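Local coordinates for beta-galacturonidase (Eisenbergiella tayi, PDB 6NCW), which hydrolyses beta-galacturonides as a glycoside hydrolase of family 2, a family that includes beta-glucuronidases, at residues E149-F157 and Y231-T239; L270-D280 and S505-R516. One frame throughout, in Å; residues are numbered along the deposited sequence.

Both contacts are buried, but they hold different elements on opposite sides of the chain's centre. Contact 1 lies in the immunoglobulin-like beta-sandwich. It joins strands of two different sheets by apolar side-chain packing, with no hydrogen bond across it. Contact 2 lies in the TIM barrel, nearer the chain's centre. Its strands are neighbours in one sheet, so backbone hydrogen bonds carry it, and rings, a carboxylate and waters continue the contact beyond the paired strands 272-276 and 505-509. It buries 1042 Å² against 411 Å² in contact 1. The centres of contact 1 and contact 2 are about 35 Å apart. Contact 1 is far from the sugar site, whereas W510 of contact 2 borders it.

Contact 1 of 2, residues E149-F157 and Y231-T239; sequences EAYLSWIHF and YLITAVLRT
I155 and I233 reach toward each other, and their CD1 atoms meet tip to tip at 3.7 Å. In both residues CG1 lies anti to the backbone N (chi1 175° in I155, -178° in I233), which points the chain at the opposite strand. I233 CD1 also touches F157, 3.9 Å from its CB. A235 is short. Its CB takes two methyls from the other strand, L152 CD1 at 3.8 Å and I155 CD1 at 4.0 Å. L152 crosses L237 at a slant, with L152 CD2 4.1 Å from L237 CB. L237 CD2 in turn packs on A150.

The two strands belong to the two facing sheets of the immunoglobulin-like beta-sandwich. Their axes come within 7.8 Å and run nearly antiparallel, at 154°. No hydrogen bond joins them. Each strand bonds within its own sheet, as Y151 does with R175. I190 and I247 extend the apolar layer around I233 and I155.

One polar atom that meets this packing is the A235 carbonyl oxygen. L152 CD1 lies 3.3 Å from A235 O, a close methyl-to-oxygen contact. H156 starts away from strand 231-238, and its NE2 hydrogen-bonds to T362 O.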
loop_
_atom_site.group_PDB
_atom_site.type_symbol
_atom_site.label_atom_id
_atom_site.label_comp_id
_atom_site.label_asym_id
_atom_site.label_seq_id
_atom_site.Cartn_x
_atom_site.Cartn_y
_atom_site.Cartn_z
ATOM N N GLU A 149 25.614 5.803 -54.337
ATOM C CA GLU A 149 24.758 5.454 -55.462
ATOM C C GLU A 149 23.926 4.207 -55.208
ATOM O O GLU A 149 22.870 4.053 -55.831
ATOM C CB GLU A 149 25.605 5.263 -56.727
ATOM C CG GLU A 149 26.200 6.558 -57.255
ATOM C CD GLU A 149 25.126 7.541 -57.702
ATOM O OE1 GLU A 149 24.745 7.496 -58.894
ATOM O OE2 GLU A 149 24.653 8.346 -56.860
ATOM N N ALA A 150 24.366 3.329 -54.306
ATOM C CA ALA A 150 23.652 2.092 -54.003
ATOM C C ALA A 150 24.036 1.622 -52.606
ATOM O O ALA A 150 25.107 1.961 -52.094
ATOM C CB ALA A 150 23.959 1.003 -55.035
ATOM N N TYR A 151 23.155 0.819 -51.998
ATOM C CA TYR A 151 23.373 0.384 -50.623
ATOM C C TYR A 151 22.739 -0.982 -50.372
ATOM O O TYR A 151 21.842 -1.425 -51.093
ATOM C CB TYR A 151 22.819 1.405 -49.620
ATOM C CG TYR A 151 21.307 1.499 -49.571
ATOM C CD1 TYR A 151 20.574 0.831 -48.582
ATOM C CD2 TYR A 151 20.614 2.273 -50.492
ATOM C CE1 TYR A 151 19.187 0.921 -48.527
ATOM C CE2 TYR A 151 19.232 2.370 -50.447
ATOM C CZ TYR A 151 18.526 1.694 -49.462
ATOM O OH TYR A 151 17.158 1.805 -49.429
ATOM N N LEU A 152 23.222 -1.631 -49.319
ATOM C CA LEU A 152 22.726 -2.936 -48.895
ATOM C C LEU A 152 21.485 -2.747 -48.021
ATOM O O LEU A 152 21.570 -2.220 -46.908
ATOM C CB LEU A 152 23.829 -3.685 -48.155
ATOM C CG LEU A 152 25.031 -3.944 -49.075
ATOM C CD1 LEU A 152 26.150 -4.705 -48.389
ATOM C CD2 LEU A 152 24.560 -4.697 -50.309
ATOM N N SER A 153 20.331 -3.193 -48.523
ATOM C CA SER A 153 19.064 -3.032 -47.820
ATOM C C SER A 153 18.898 -4.039 -46.672
ATOM O O SER A 153 18.401 -3.677 -45.600
ATOM C CB SER A 153 17.922 -3.144 -48.825
ATOM O OG SER A 153 16.698 -3.398 -48.169
ATOM N N TRP A 154 19.300 -5.294 -46.864
ATOM C CA TRP A 154 19.310 -6.299 -45.800
ATOM C C TRP A 154 20.140 -7.496 -46.255
ATOM O O TRP A 154 20.444 -7.643 -47.443
ATOM C CB TRP A 154 17.890 -6.755 -45.403
ATOM C CG TRP A 154 16.954 -7.198 -46.542
ATOM C CD1 TRP A 154 15.960 -6.457 -47.110
ATOM C CD2 TRP A 154 16.927 -8.477 -47.214
ATOM N NE1 TRP A 154 15.328 -7.174 -48.094
ATOM C CE2 TRP A 154 15.894 -8.421 -48.173
ATOM C CE3 TRP A 154 17.686 -9.654 -47.108
ATOM C CZ2 TRP A 154 15.590 -9.500 -49.016
ATOM C CZ3 TRP A 154 17.377 -10.729 -47.944
ATOM C CH2 TRP A 154 16.341 -10.640 -48.889
ATOM N N ILE A 155 20.524 -8.328 -45.285
ATOM C CA ILE A 155 21.150 -9.627 -45.508
ATOM C C ILE A 155 20.462 -10.656 -44.598
ATOM O O ILE A 155 20.230 -10.383 -43.418
ATOM C CB ILE A 155 22.669 -9.568 -45.241
ATOM C CG1 ILE A 155 23.305 -10.955 -45.349
ATOM C CG2 ILE A 155 22.963 -8.948 -43.881
ATOM C CD1 ILE A 155 24.821 -10.907 -45.426
ATOM N N HIS A 156 20.111 -11.819 -45.158
ATOM C CA HIS A 156 19.487 -12.921 -44.433
ATOM C C HIS A 156 20.371 -14.151 -44.529
ATOM O O HIS A 156 20.650 -14.633 -45.632
ATOM C CB HIS A 156 18.101 -13.258 -44.988
ATOM C CG HIS A 156 17.089 -12.184 -44.774
ATOM N ND1 HIS A 156 15.836 -12.217 -45.351
ATOM C CD2 HIS A 156 17.136 -11.051 -44.036
ATOM C CE1 HIS A 156 15.159 -11.144 -44.986
ATOM N NE2 HIS A 156 15.924 -10.421 -44.187
ATOM N N PHE A 157 20.777 -14.675 -43.381
ATOM C CA PHE A 157 21.591 -15.875 -43.303
ATOM C C PHE A 157 20.754 -17.003 -42.726
ATOM O O PHE A 157 20.024 -16.801 -41.752
ATOM C CB PHE A 157 22.823 -15.648 -42.421
ATOM C CG PHE A 157 23.643 -16.883 -42.211
ATOM C CD1 PHE A 157 24.539 -17.309 -43.193
ATOM C CD2 PHE A 157 23.504 -17.634 -41.050
ATOM C CE1 PHE A 157 25.284 -18.459 -43.011
ATOM C CE2 PHE A 157 24.252 -18.781 -40.854
ATOM C CZ PHE A 157 25.146 -19.194 -41.837
ATOM N N TYR A 231 27.954 -15.009 -34.273
ATOM C CA TYR A 231 28.946 -14.561 -35.235
ATOM C C TYR A 231 28.479 -13.292 -35.923
ATOM O O TYR A 231 27.307 -13.171 -36.282
ATOM C CB TYR A 231 29.207 -15.622 -36.300
ATOM C CG TYR A 231 29.809 -16.902 -35.781
ATOM C CD1 TYR A 231 31.181 -17.053 -35.693
ATOM C CD2 TYR A 231 29.007 -17.959 -35.390
ATOM C CE1 TYR A 231 31.743 -18.227 -35.227
ATOM C CE2 TYR A 231 29.550 -19.138 -34.919
ATOM C CZ TYR A 231 30.927 -19.270 -34.850
ATOM O OH TYR A 231 31.489 -20.437 -34.396
ATOM N N LEU A 232 29.405 -12.368 -36.162
ATOM C CA LEU A 232 29.097 -11.247 -37.038
ATOM C C LEU A 232 29.190 -11.699 -38.490
ATOM O O LEU A 232 30.178 -12.323 -38.893
ATOM C CB LEU A 232 30.051 -10.080 -36.782
ATOM C CG LEU A 232 30.072 -9.553 -35.350
ATOM C CD1 LEU A 232 31.324 -8.745 -35.099
ATOM C CD2 LEU A 232 28.833 -8.714 -35.110
ATOM N N ILE A 233 28.154 -11.409 -39.272
ATOM C CA ILE A 233 28.178 -11.613 -40.712
ATOM C C ILE A 233 28.326 -10.244 -41.350
ATOM O O ILE A 233 27.602 -9.303 -40.999
ATOM C CB ILE A 233 26.935 -12.373 -41.226
ATOM C CG1 ILE A 233 27.031 -12.607 -42.729
ATOM C CG2 ILE A 233 25.620 -11.653 -40.891
ATOM C CD1 ILE A 233 26.004 -13.595 -43.257
ATOM N N THR A 234 29.306 -10.113 -42.246
ATOM C CA THR A 234 29.615 -8.839 -42.884
ATOM C C THR A 234 29.443 -8.945 -44.393
ATOM O O THR A 234 29.920 -9.899 -45.019
ATOM C CB THR A 234 31.038 -8.391 -42.550
ATOM O OG1 THR A 234 31.212 -8.410 -41.128
ATOM C CG2 THR A 234 31.273 -6.980 -43.056
ATOM N N ALA A 235 28.778 -7.960 -44.977
ATOM C CA ALA A 235 28.661 -7.859 -46.422
ATOM C C ALA A 235 29.202 -6.505 -46.855
ATOM O O ALA A 235 28.707 -5.464 -46.407
ATOM C CB ALA A 235 27.211 -8.043 -46.874
ATOM N N VAL A 236 30.215 -6.512 -47.723
ATOM C CA VAL A 236 30.789 -5.281 -48.261
ATOM C C VAL A 236 30.457 -5.211 -49.748
ATOM O O VAL A 236 30.804 -6.115 -50.516
ATOM C CB VAL A 236 32.301 -5.195 -48.005
ATOM C CG1 VAL A 236 32.879 -3.905 -48.602
ATOM C CG2 VAL A 236 32.580 -5.250 -46.503
ATOM N N LEU A 237 29.740 -4.164 -50.139
ATOM C CA LEU A 237 29.437 -3.894 -51.534
ATOM C C LEU A 237 30.556 -3.050 -52.138
ATOM O O LEU A 237 30.943 -2.022 -51.566
ATOM C CB LEU A 237 28.099 -3.170 -51.660
ATOM C CG LEU A 237 27.683 -2.655 -53.043
ATOM C CD1 LEU A 237 27.282 -3.773 -53.988
ATOM C CD2 LEU A 237 26.545 -1.643 -52.904
ATOM N N ARG A 238 31.086 -3.501 -53.279
ATOM C CA ARG A 238 32.094 -2.769 -54.042
ATOM C C ARG A 238 31.581 -2.526 -55.452
ATOM O O ARG A 238 31.183 -3.470 -56.138
ATOM C CB ARG A 238 33.417 -3.531 -54.104
ATOM C CG ARG A 238 34.149 -3.572 -52.781
ATOM C CD ARG A 238 35.358 -4.492 -52.841
ATOM N NE ARG A 238 35.801 -4.865 -51.498
ATOM C CZ ARG A 238 36.710 -4.195 -50.798
ATOM N NH1 ARG A 238 37.290 -3.117 -51.317
ATOM N NH2 ARG A 238 37.043 -4.608 -49.582
ATOM N N THR A 239 31.591 -1.258 -55.874
ATOM C CA THR A 239 31.265 -0.840 -57.231
ATOM C C THR A 239 32.530 -0.313 -57.917
ATOM O O THR A 239 33.656 -0.663 -57.529
ATOM C CB THR A 239 30.147 0.211 -57.199
ATOM O OG1 THR A 239 30.632 1.406 -56.569
ATOM C CG2 THR A 239 28.933 -0.303 -56.446
#

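Contact 2 of 2, residues L270-D280 and S505-R516; sequences LRIKGFCRHED and SGVYIWQFCDVR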
loop_
_atom_site.group_PDB
_atom_site.type_symbol
_atom_site.label_atom_id
_atom_site.label_comp_id
_atom_site.label_asym_id
_atom_site.label_seq_id
_atom_site.Cartn_x
_atom_site.Cartn_y
_atom_site.Cartn_z
ATOM N N LEU A 270 12.802 -29.856 -27.012
ATOM C CA LEU A 270 12.759 -28.629 -26.228
ATOM C C LEU A 270 11.602 -28.621 -25.227
ATOM O O LEU A 270 10.486 -29.040 -25.541
ATOM C CB LEU A 270 12.630 -27.452 -27.193
ATOM C CG LEU A 270 12.958 -26.041 -26.757
ATOM C CD1 LEU A 270 14.342 -25.962 -26.158
ATOM C CD2 LEU A 270 12.869 -25.190 -27.998
ATOM N N ARG A 271 11.878 -28.150 -24.005
ATOM C CA ARG A 271 10.845 -27.798 -23.036
ATOM C C ARG A 271 10.823 -26.278 -22.867
ATOM O O ARG A 271 11.834 -25.676 -22.485
ATOM C CB ARG A 271 11.078 -28.470 -21.684
ATOM C CG ARG A 271 10.035 -28.051 -20.647
ATOM C CD ARG A 271 10.385 -28.475 -19.217
ATOM N NE ARG A 271 10.327 -29.923 -19.044
ATOM C CZ ARG A 271 11.398 -30.706 -19.025
ATOM N NH1 ARG A 271 12.606 -30.176 -19.157
ATOM N NH2 ARG A 271 11.262 -32.016 -18.874
ATOM N N ILE A 272 9.677 -25.669 -23.145
ATOM C CA ILE A 272 9.507 -24.222 -23.035
ATOM C C ILE A 272 9.105 -23.857 -21.607
ATOM O O ILE A 272 8.079 -24.328 -21.102
ATOM C CB ILE A 272 8.473 -23.714 -24.053
ATOM C CG1 ILE A 272 8.990 -23.954 -25.464
ATOM C CG2 ILE A 272 8.204 -22.221 -23.879
ATOM C CD1 ILE A 272 10.280 -23.236 -25.759
ATOM N N LYS A 273 9.921 -23.019 -20.956
ATOM C CA LYS A 273 9.677 -22.464 -19.619
ATOM C C LYS A 273 9.633 -20.943 -19.783
ATOM O O LYS A 273 10.646 -20.266 -19.639
ATOM C CB LYS A 273 10.772 -22.878 -18.616
ATOM C CG LYS A 273 11.027 -24.400 -18.499
ATOM C CD LYS A 273 11.991 -24.717 -17.357
ATOM C CE LYS A 273 13.431 -24.392 -17.719
ATOM N NZ LYS A 273 14.287 -24.066 -16.531
ATOM N N GLY A 274 8.463 -20.386 -20.095
ATOM C CA GLY A 274 8.389 -19.059 -20.658
ATOM C C GLY A 274 7.569 -18.054 -19.864
ATOM O O GLY A 274 6.824 -18.389 -18.922
ATOM N N PHE A 275 7.707 -16.799 -20.292
ATOM C CA PHE A 275 6.891 -15.684 -19.848
ATOM C C PHE A 275 6.347 -14.926 -21.043
ATOM O O PHE A 275 7.077 -14.635 -22.002
ATOM C CB PHE A 275 7.675 -14.724 -18.951
ATOM C CG PHE A 275 7.698 -15.145 -17.516
ATOM C CD1 PHE A 275 6.620 -14.867 -16.689
ATOM C CD2 PHE A 275 8.797 -15.821 -16.991
ATOM C CE1 PHE A 275 6.630 -15.276 -15.352
ATOM C CE2 PHE A 275 8.818 -16.218 -15.666
ATOM C CZ PHE A 275 7.728 -15.948 -14.841
ATOM N N CYS A 276 5.067 -14.598 -20.980
ATOM C CA CYS A 276 4.563 -13.528 -21.812
ATOM C C CYS A 276 5.092 -12.216 -21.249
ATOM O O CYS A 276 5.040 -11.996 -20.039
ATOM C CB CYS A 276 3.037 -13.537 -21.824
ATOM S SG CYS A 276 2.306 -15.040 -22.552
ATOM N N ARG A 277 5.635 -11.355 -22.110
ATOM C CA ARG A 277 6.113 -10.056 -21.654
ATOM C C ARG A 277 5.715 -8.984 -22.656
ATOM O O ARG A 277 6.114 -9.041 -23.828
ATOM C CB ARG A 277 7.632 -10.059 -21.438
ATOM C CG ARG A 277 8.214 -8.684 -21.067
ATOM C CD ARG A 277 9.746 -8.729 -21.041
ATOM N NE ARG A 277 10.352 -7.412 -20.857
ATOM C CZ ARG A 277 10.619 -6.556 -21.843
ATOM N NH1 ARG A 277 10.317 -6.871 -23.097
ATOM N NH2 ARG A 277 11.182 -5.379 -21.571
ATOM N N HIS A 278 4.931 -8.015 -22.178
ATOM C CA HIS A 278 4.646 -6.771 -22.891
ATOM C C HIS A 278 5.822 -5.807 -22.791
ATOM O O HIS A 278 6.531 -5.760 -21.782
ATOM C CB HIS A 278 3.401 -6.080 -22.299
ATOM C CG HIS A 278 2.116 -6.486 -22.949
ATOM N ND1 HIS A 278 1.808 -6.154 -24.252
ATOM C CD2 HIS A 278 1.075 -7.223 -22.490
ATOM C CE1 HIS A 278 0.628 -6.659 -24.563
ATOM N NE2 HIS A 278 0.155 -7.296 -23.506
ATOM N N GLU A 279 5.994 -4.994 -23.827
ATOM C CA GLU A 279 6.836 -3.802 -23.730
ATOM C C GLU A 279 6.042 -2.730 -22.977
ATOM O O GLU A 279 5.362 -1.888 -23.575
ATOM C CB GLU A 279 7.264 -3.320 -25.115
ATOM C CG GLU A 279 8.195 -4.316 -25.859
ATOM C CD GLU A 279 8.752 -3.756 -27.194
ATOM O OE1 GLU A 279 9.864 -4.171 -27.621
ATOM O OE2 GLU A 279 8.061 -2.919 -27.817
ATOM N N ASP A 280 6.096 -2.773 -21.643
ATOM C CA ASP A 280 5.373 -1.784 -20.852
ATOM C C ASP A 280 6.105 -1.533 -19.539
ATOM O O ASP A 280 6.666 -2.459 -18.944
ATOM C CB ASP A 280 3.939 -2.242 -20.596
ATOM C CG ASP A 280 3.043 -1.110 -20.085
ATOM O OD1 ASP A 280 2.835 -1.034 -18.853
ATOM O OD2 ASP A 280 2.557 -0.297 -20.920
ATOM N N SER A 505 4.718 -29.359 -24.941
ATOM C CA SER A 505 6.122 -28.973 -24.928
ATOM C C SER A 505 6.452 -27.908 -23.889
ATOM O O SER A 505 7.643 -27.660 -23.660
ATOM C CB SER A 505 6.553 -28.475 -26.305
ATOM O OG SER A 505 6.619 -29.561 -27.209
ATOM N N GLY A 506 5.452 -27.284 -23.258
ATOM C CA GLY A 506 5.720 -26.304 -22.223
ATOM C C GLY A 506 4.665 -25.209 -22.209
ATOM O O GLY A 506 3.562 -25.389 -22.723
ATOM N N VAL A 507 5.046 -24.065 -21.630
ATOM C CA VAL A 507 4.089 -23.052 -21.185
ATOM C C VAL A 507 4.740 -21.672 -21.222
ATOM O O VAL A 507 5.938 -21.527 -20.945
ATOM C CB VAL A 507 3.578 -23.369 -19.752
ATOM C CG1 VAL A 507 4.752 -23.483 -18.779
ATOM C CG2 VAL A 507 2.631 -22.272 -19.257
ATOM N N TYR A 508 3.940 -20.646 -21.557
ATOM C CA TYR A 508 4.264 -19.252 -21.258
ATOM C C TYR A 508 3.273 -18.748 -20.226
ATOM O O TYR A 508 2.064 -18.702 -20.483
ATOM C CB TYR A 508 4.227 -18.339 -22.488
ATOM C CG TYR A 508 5.295 -18.622 -23.495
ATOM C CD1 TYR A 508 5.023 -19.408 -24.615
ATOM C CD2 TYR A 508 6.585 -18.114 -23.337
ATOM C CE1 TYR A 508 6.010 -19.695 -25.549
ATOM C CE2 TYR A 508 7.574 -18.383 -24.273
ATOM C CZ TYR A 508 7.283 -19.187 -25.371
ATOM O OH TYR A 508 8.257 -19.469 -26.305
ATOM N N ILE A 509 3.793 -18.374 -19.062
ATOM C CA ILE A 509 2.972 -17.732 -18.048
ATOM C C ILE A 509 2.470 -16.385 -18.554
ATOM O O ILE A 509 3.232 -15.572 -19.102
ATOM C CB ILE A 509 3.774 -17.582 -16.746
ATOM C CG1 ILE A 509 3.985 -18.971 -16.116
ATOM C CG2 ILE A 509 3.023 -16.692 -15.763
ATOM C CD1 ILE A 509 5.074 -19.038 -15.098
ATOM N N TRP A 510 1.180 -16.140 -18.366
ATOM C CA TRP A 510 0.623 -14.804 -18.513
ATOM C C TRP A 510 0.556 -14.211 -17.112
ATOM O O TRP A 510 -0.266 -14.651 -16.303
ATOM C CB TRP A 510 -0.768 -14.820 -19.158
ATOM C CG TRP A 510 -1.258 -13.410 -19.276
ATOM C CD1 TRP A 510 -1.882 -12.670 -18.307
ATOM C CD2 TRP A 510 -1.053 -12.516 -20.397
ATOM N NE1 TRP A 510 -2.108 -11.386 -18.763
ATOM C CE2 TRP A 510 -1.607 -11.267 -20.040
ATOM C CE3 TRP A 510 -0.467 -12.663 -21.666
ATOM C CZ2 TRP A 510 -1.606 -10.168 -20.911
ATOM C CZ3 TRP A 510 -0.467 -11.572 -22.534
ATOM C CH2 TRP A 510 -1.033 -10.335 -22.143
ATOM N N GLN A 511 1.408 -13.219 -16.805
ATOM C CA GLN A 511 2.430 -12.668 -17.671
ATOM C C GLN A 511 3.567 -12.205 -16.767
ATOM O O GLN A 511 3.496 -12.356 -15.566
ATOM C CB GLN A 511 1.892 -11.508 -18.542
ATOM C CG GLN A 511 1.420 -10.292 -17.745
ATOM C CD GLN A 511 1.082 -9.085 -18.627
ATOM O OE1 GLN A 511 1.783 -8.794 -19.629
ATOM N NE2 GLN A 511 -0.004 -8.380 -18.268
ATOM N N PHE A 512 4.626 -11.640 -17.346
ATOM C CA PHE A 512 5.781 -11.247 -16.545
ATOM C C PHE A 512 5.431 -10.145 -15.542
ATOM O O PHE A 512 5.655 -10.289 -14.333
ATOM C CB PHE A 512 6.922 -10.791 -17.463
ATOM C CG PHE A 512 8.043 -10.126 -16.727
ATOM C CD1 PHE A 512 8.374 -8.808 -16.987
ATOM C CD2 PHE A 512 8.753 -10.816 -15.754
ATOM C CE1 PHE A 512 9.418 -8.191 -16.299
ATOM C CE2 PHE A 512 9.774 -10.208 -15.048
ATOM C CZ PHE A 512 10.118 -8.898 -15.326
ATOM N N CYS A 513 4.920 -9.009 -16.026
ATOM C CA CYS A 513 4.710 -7.858 -15.158
ATOM C C CYS A 513 3.315 -7.302 -15.389
ATOM O O CYS A 513 2.674 -7.590 -16.396
ATOM C CB CYS A 513 5.756 -6.764 -15.397
ATOM S SG CYS A 513 5.704 -6.092 -17.068
ATOM N N ASP A 514 2.826 -6.530 -14.424
ATOM C CA ASP A 514 1.545 -5.855 -14.630
ATOM C C ASP A 514 1.712 -4.797 -15.713
ATOM O O ASP A 514 2.785 -4.211 -15.855
ATOM C CB ASP A 514 1.054 -5.204 -13.345
ATOM C CG ASP A 514 0.777 -6.221 -12.236
ATOM O OD1 ASP A 514 0.564 -7.430 -12.509
ATOM O OD2 ASP A 514 0.771 -5.799 -11.070
ATOM N N VAL A 515 0.647 -4.559 -16.484
ATOM C CA VAL A 515 0.705 -3.749 -17.708
ATOM C C VAL A 515 -0.475 -2.785 -17.732
ATOM O O VAL A 515 -1.610 -3.192 -17.462
ATOM C CB VAL A 515 0.665 -4.620 -18.981
ATOM C CG1 VAL A 515 0.566 -3.737 -20.232
ATOM C CG2 VAL A 515 1.880 -5.589 -19.048
ATOM N N ARG A 516 -0.214 -1.518 -18.087
ATOM C CA ARG A 516 -1.283 -0.540 -18.269
ATOM C C ARG A 516 -2.144 -0.937 -19.464
ATOM O O ARG A 516 -1.626 -1.376 -20.491
ATOM C CB ARG A 516 -0.677 0.860 -18.466
ATOM C CG ARG A 516 -1.672 1.965 -18.887
ATOM C CD ARG A 516 -2.634 2.361 -17.742
ATOM N NE ARG A 516 -1.903 3.033 -16.660
ATOM C CZ ARG A 516 -2.250 3.038 -15.381
ATOM N NH1 ARG A 516 -3.319 2.346 -14.964
ATOM N NH2 ARG A 516 -1.505 3.718 -14.510
HETATM O O HOH W 1 9.140 -30.363 -27.536
HETATM O O HOH W 2 4.337 -8.370 -19.178
HETATM O O HOH W 3 4.290 -2.061 -16.589
HETATM O O HOH W 4 0.837 -1.687 -22.903
#
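A cis peptide joins W510 to Q511, beside C276. C276 bonds on both sides of this peptide: its N donates to I509 O at 2.8 Å, and its O accepts from F512 N at 2.7 Å. C276 CB lies 3.6 Å from W510 CE3, with SG oblique to the indole. H278 meets W510 rim to rim, the planes at 88°.

Before it, strands 272-276 and 505-509 run parallel in the TIM barrel. Four backbone bonds link I272 and G274 to S505, V507 and I509. I272 CG2 sits over one face of Y508, 3.9 Å from the ring centroid; it is anti to the backbone N, while CG1 turns aside (chi1 -64°). G274 lets Y508 CD2 come to 3.4 Å from its CA. On the other face of the sheet F275 lies alongside I509.

Farther on, D280 OD1 accepts R516 N at 3.2 Å from above the carboxylate plane. A water bridges OD1 to D514 O, and Y135 OH hydrogen-bonds to D280 OD2. W510 also touches K532, a galacturonate-binding residue, and its side chain comes within about 3 Å of bound glycerol, nearest atoms. Packing by C276 and H278 therefore probably helps position W510 at the sugar site.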